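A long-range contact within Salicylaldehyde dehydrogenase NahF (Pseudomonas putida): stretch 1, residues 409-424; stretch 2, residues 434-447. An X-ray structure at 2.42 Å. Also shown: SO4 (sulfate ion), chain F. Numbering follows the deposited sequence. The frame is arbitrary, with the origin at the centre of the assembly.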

# COMPACT_ATOMS: atom_id res chain seq x y z
N GLY A 409 17.69 31.48 -5.43
CA GLY A 409 16.73 31.31 -6.51
C GLY A 409 15.70 30.23 -6.28
O GLY A 409 15.86 29.34 -5.45
N GLU A 410 14.63 30.33 -7.07
CA GLU A 410 13.49 29.43 -6.97
C GLU A 410 13.88 27.99 -7.29
O GLU A 410 13.43 27.05 -6.62
CB GLU A 410 12.41 29.91 -7.92
CG GLU A 410 11.33 28.91 -8.24
CD GLU A 410 10.36 29.45 -9.25
OE1 GLU A 410 9.46 28.70 -9.68
OE2 GLU A 410 10.49 30.64 -9.60
N ALA A 411 14.71 27.82 -8.31
CA ALA A 411 15.12 26.49 -8.74
C ALA A 411 15.92 25.77 -7.65
O ALA A 411 15.63 24.61 -7.33
CB ALA A 411 15.91 26.56 -10.03
N GLU A 412 16.90 26.46 -7.08
CA GLU A 412 17.75 25.87 -6.05
C GLU A 412 16.94 25.53 -4.80
O GLU A 412 17.23 24.54 -4.11
CB GLU A 412 18.94 26.77 -5.71
CG GLU A 412 19.92 26.13 -4.72
CD GLU A 412 21.03 27.07 -4.26
OE1 GLU A 412 20.95 28.28 -4.53
OE2 GLU A 412 21.99 26.58 -3.63
N ALA A 413 15.93 26.34 -4.51
CA ALA A 413 15.03 26.07 -3.39
C ALA A 413 14.33 24.73 -3.58
O ALA A 413 14.31 23.90 -2.67
CB ALA A 413 14.01 27.19 -3.24
N ILE A 414 13.76 24.53 -4.76
CA ILE A 414 13.08 23.27 -5.06
C ILE A 414 14.04 22.10 -4.94
O ILE A 414 13.70 21.05 -4.38
CB ILE A 414 12.45 23.31 -6.47
CG1 ILE A 414 11.36 24.39 -6.52
CG2 ILE A 414 11.87 21.95 -6.84
CD1 ILE A 414 10.72 24.56 -7.87
N ARG A 415 15.26 22.29 -5.45
CA ARG A 415 16.30 21.27 -5.40
C ARG A 415 16.58 20.84 -3.96
O ARG A 415 16.53 19.65 -3.64
CB ARG A 415 17.58 21.79 -6.06
CG ARG A 415 18.58 20.72 -6.44
CD ARG A 415 19.58 21.25 -7.47
NE ARG A 415 20.45 22.31 -6.93
CZ ARG A 415 20.55 23.54 -7.44
NH1 ARG A 415 19.84 23.89 -8.50
NH2 ARG A 415 21.37 24.42 -6.88
N ILE A 416 16.86 21.82 -3.11
CA ILE A 416 17.17 21.57 -1.71
C ILE A 416 16.01 20.91 -0.97
O ILE A 416 16.21 19.99 -0.17
CB ILE A 416 17.58 22.87 -0.99
CG1 ILE A 416 18.85 23.43 -1.62
CG2 ILE A 416 17.79 22.63 0.50
CD1 ILE A 416 19.24 24.78 -1.11
N ALA A 417 14.79 21.35 -1.24
CA ALA A 417 13.63 20.72 -0.62
C ALA A 417 13.52 19.28 -1.10
O ALA A 417 13.30 18.37 -0.31
CB ALA A 417 12.37 21.50 -0.93
N ASN A 418 13.68 19.09 -2.41
CA ASN A 418 13.52 17.77 -3.00
C ASN A 418 14.69 16.80 -2.75
O ASN A 418 14.57 15.60 -3.02
CB ASN A 418 13.25 17.88 -4.50
CG ASN A 418 11.77 18.08 -4.80
OD1 ASN A 418 10.92 17.83 -3.95
ND2 ASN A 418 11.47 18.51 -6.02
N ASP A 419 15.80 17.31 -2.23
CA ASP A 419 16.95 16.44 -1.99
C ASP A 419 16.90 15.74 -0.62
O ASP A 419 17.76 14.93 -0.29
CB ASP A 419 18.27 17.17 -2.24
CG ASP A 419 18.94 17.67 -0.97
OD1 ASP A 419 20.20 17.64 -0.93
OD2 ASP A 419 18.24 18.10 -0.02
N SER A 420 15.89 16.07 0.18
CA SER A 420 15.67 15.37 1.44
C SER A 420 15.27 13.93 1.17
O SER A 420 14.64 13.62 0.15
CB SER A 420 14.58 16.05 2.26
OG SER A 420 14.31 15.32 3.45
N VAL A 421 15.63 13.05 2.09
CA VAL A 421 15.24 11.65 1.99
C VAL A 421 13.81 11.47 2.50
O VAL A 421 13.21 10.41 2.33
CB VAL A 421 16.23 10.75 2.79
CG1 VAL A 421 15.83 10.67 4.26
CG2 VAL A 421 16.33 9.39 2.16
N TYR A 422 13.28 12.52 3.12
CA TYR A 422 11.90 12.51 3.63
C TYR A 422 11.00 13.40 2.78
O TYR A 422 11.47 14.14 1.91
CB TYR A 422 11.86 13.02 5.07
CG TYR A 422 12.71 12.26 6.05
CD1 TYR A 422 12.30 11.02 6.53
CD2 TYR A 422 13.90 12.78 6.53
CE1 TYR A 422 13.07 10.31 7.44
CE2 TYR A 422 14.68 12.08 7.44
CZ TYR A 422 14.26 10.85 7.89
OH TYR A 422 15.02 10.15 8.80
N GLY A 423 9.71 13.35 3.07
CA GLY A 423 8.73 14.16 2.37
C GLY A 423 7.39 14.17 3.07
O GLY A 423 6.38 13.76 2.51
N LEU A 424 7.38 14.65 4.31
CA LEU A 424 6.15 14.68 5.11
C LEU A 424 5.37 15.98 4.90
O LEU A 424 4.36 16.01 4.20
CB LEU A 424 6.46 14.48 6.60
CG LEU A 424 5.26 14.53 7.57
CD1 LEU A 424 4.13 13.62 7.09
CD2 LEU A 424 5.68 14.16 8.99
S SO4 F . 15.67 31.54 -10.28
O1 SO4 F . 14.37 31.26 -10.88
O2 SO4 F . 16.56 32.07 -11.30
O3 SO4 F . 15.51 32.53 -9.21
O4 SO4 F . 16.23 30.29 -9.75
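Stretch 2, residues 434-447: NRALRVGMSIEYGC

What ties the two stretches together most firmly? At the start of the first helix, Glu410 forms a salt bridge with Arg438, its OE2 2.7 Å from Arg438 NH1; the same NH1 donates a hydrogen bond to Glu410 OE1 at 2.9 Å, so both carboxylate oxygens face one nitrogen. The carboxylate lies at the edge of the guanidinium, near its plane, where the N-H groups point. Water 1 adds a second link, 2.6 Å from Glu410 OE2 and accepting from Arg435 NH1 at 2.9 Å. At the far end of that helix, Tyr445 OH donates to the backbone Ala417 O at 2.6 Å.

How does Asn418 hold the end of the second helix? Its amide grips the chain on both sides of Ile443, the first residue to leave helical phi/psi. Asn418 ND2 donates to Ser442 O at 3.1 Å, almost perfectly straight at 179°, while Asn418 OD1 accepts from Glu444 N at 2.6 Å. Asn418 CB points sideways, and an m rotamer brings the amide nearer to stretch 2. One side chain thus serves a backbone carbonyl and a backbone N-H where the helix gives way to extended chain.

What happens beyond the helices? Residues 423-424 and 445-447 run side by side as backbone. Gly446 N donates to Gly423 O at 3.1 Å, and Cys447 N donates to Leu424 O at 2.9 Å. Gly423 CA comes to 4.3 Å from Tyr445 CA and makes a CA-H...O contact with Glu444 O, Gly423 CA to Glu444 O being 3.4 Å. The lack of a side chain matters here: an ideal CB on Gly423 would lie 2.3 Å from Glu444 O, a clash. Water 3 also bridges the stretches, donating to Tyr422 O at 2.4 Å and to Glu444 O at 2.9 Å.

How do the helices themselves pack? Helices 410-418 and 434-442 run in roughly the same direction, crossing at -28° with their axes 9.9 Å apart at closest approach. The register advances four residues on each side: Ile414 CA is 5.9 Å from Val439 CA, and Asn418 CA is 5.7 Å from Ile443 CA. Ile414 CG1 rests 3.6 Å from Val439 CB, and Ile414 CD1 reaches within 3.9 Å of Ser442 CB. Farther along, Ala417 CB packs 3.8 Å from Ile443 CG2 and 4.2 Å from Tyr445 CE2. Together the two stretches bury 755 Å², counting both sides.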

# COMPACT_ATOMS: atom_id res chain seq x y z
N ASN A 434 1.61 32.75 -7.33
CA ASN A 434 1.84 31.98 -8.55
C ASN A 434 3.18 31.28 -8.47
O ASN A 434 3.27 30.08 -8.72
CB ASN A 434 1.81 32.88 -9.79
CG ASN A 434 0.41 33.10 -10.31
OD1 ASN A 434 -0.54 32.45 -9.86
ND2 ASN A 434 0.26 34.02 -11.25
N ARG A 435 4.21 32.03 -8.08
CA ARG A 435 5.52 31.43 -7.88
C ARG A 435 5.51 30.40 -6.75
O ARG A 435 5.93 29.26 -6.95
CB ARG A 435 6.58 32.48 -7.59
CG ARG A 435 7.89 31.85 -7.20
CD ARG A 435 9.04 32.78 -7.44
NE ARG A 435 9.32 33.63 -6.29
CZ ARG A 435 10.38 34.43 -6.22
NH1 ARG A 435 11.24 34.49 -7.22
NH2 ARG A 435 10.57 35.17 -5.14
N ALA A 436 5.04 30.80 -5.57
CA ALA A 436 5.00 29.90 -4.42
C ALA A 436 4.33 28.57 -4.80
O ALA A 436 4.75 27.50 -4.36
CB ALA A 436 4.27 30.56 -3.26
N LEU A 437 3.31 28.65 -5.65
CA LEU A 437 2.61 27.47 -6.14
C LEU A 437 3.49 26.59 -7.02
O LEU A 437 3.43 25.36 -6.91
CB LEU A 437 1.34 27.88 -6.91
CG LEU A 437 0.10 28.16 -6.04
CD1 LEU A 437 -0.97 28.87 -6.84
CD2 LEU A 437 -0.44 26.86 -5.48
N ARG A 438 4.30 27.20 -7.88
CA ARG A 438 5.25 26.47 -8.73
C ARG A 438 6.14 25.57 -7.89
O ARG A 438 6.22 24.36 -8.12
CB ARG A 438 6.14 27.42 -9.53
CG ARG A 438 5.45 28.20 -10.61
CD ARG A 438 6.49 28.88 -11.47
NE ARG A 438 6.19 30.30 -11.68
CZ ARG A 438 6.93 31.29 -11.21
NH1 ARG A 438 8.03 31.04 -10.52
NH2 ARG A 438 6.58 32.55 -11.45
N VAL A 439 6.81 26.16 -6.91
CA VAL A 439 7.64 25.38 -6.01
C VAL A 439 6.78 24.43 -5.18
O VAL A 439 7.11 23.25 -5.03
CB VAL A 439 8.57 26.27 -5.13
CG1 VAL A 439 8.35 27.73 -5.44
CG2 VAL A 439 8.39 25.98 -3.65
N GLY A 440 5.65 24.93 -4.69
CA GLY A 440 4.76 24.11 -3.89
C GLY A 440 4.37 22.85 -4.62
O GLY A 440 4.33 21.76 -4.04
N MET A 441 4.10 22.98 -5.91
CA MET A 441 3.63 21.85 -6.69
C MET A 441 4.77 20.93 -7.13
O MET A 441 4.55 19.74 -7.38
CB MET A 441 2.81 22.34 -7.87
CG MET A 441 1.38 22.65 -7.49
SD MET A 441 0.41 23.23 -8.87
CE MET A 441 0.81 24.97 -8.87
N SER A 442 5.98 21.47 -7.18
CA SER A 442 7.14 20.72 -7.65
C SER A 442 7.84 19.92 -6.54
O SER A 442 8.54 18.95 -6.84
CB SER A 442 8.14 21.65 -8.33
OG SER A 442 7.58 22.22 -9.50
N ILE A 443 7.65 20.32 -5.29
CA ILE A 443 8.30 19.63 -4.17
C ILE A 443 7.61 18.32 -3.78
O ILE A 443 6.39 18.19 -3.90
CB ILE A 443 8.46 20.54 -2.92
CG1 ILE A 443 7.11 21.04 -2.42
CG2 ILE A 443 9.38 21.72 -3.23
CD1 ILE A 443 7.21 22.03 -1.29
N GLU A 444 8.41 17.36 -3.31
CA GLU A 444 7.95 16.00 -3.07
C GLU A 444 7.48 15.77 -1.63
O GLU A 444 8.14 15.10 -0.83
CB GLU A 444 9.06 15.01 -3.45
CG GLU A 444 9.36 14.99 -4.95
CD GLU A 444 10.78 14.57 -5.28
OE1 GLU A 444 11.66 14.63 -4.39
OE2 GLU A 444 11.03 14.18 -6.44
N TYR A 445 6.32 16.34 -1.30
CA TYR A 445 5.83 16.34 0.08
C TYR A 445 4.35 15.98 0.17
O TYR A 445 3.56 16.36 -0.69
CB TYR A 445 6.13 17.69 0.75
CG TYR A 445 7.60 17.87 1.02
CD1 TYR A 445 8.14 17.61 2.28
CD2 TYR A 445 8.48 18.25 0.01
CE1 TYR A 445 9.49 17.74 2.52
CE2 TYR A 445 9.83 18.39 0.24
CZ TYR A 445 10.33 18.13 1.50
OH TYR A 445 11.68 18.27 1.73
N GLY A 446 4.00 15.21 1.19
CA GLY A 446 2.62 14.83 1.40
C GLY A 446 1.76 16.03 1.75
O GLY A 446 0.57 16.05 1.42
N CYS A 447 2.35 17.02 2.41
CA CYS A 447 1.64 18.24 2.77
C CYS A 447 2.44 19.48 2.37
O CYS A 447 3.61 19.63 2.74
CB CYS A 447 1.38 18.27 4.27
SG CYS A 447 0.69 16.74 4.93
O HOH W 1 12.04 32.72 -9.40
O HOH W 2 11.62 16.11 4.27
O HOH W 3 11.00 15.26 -0.19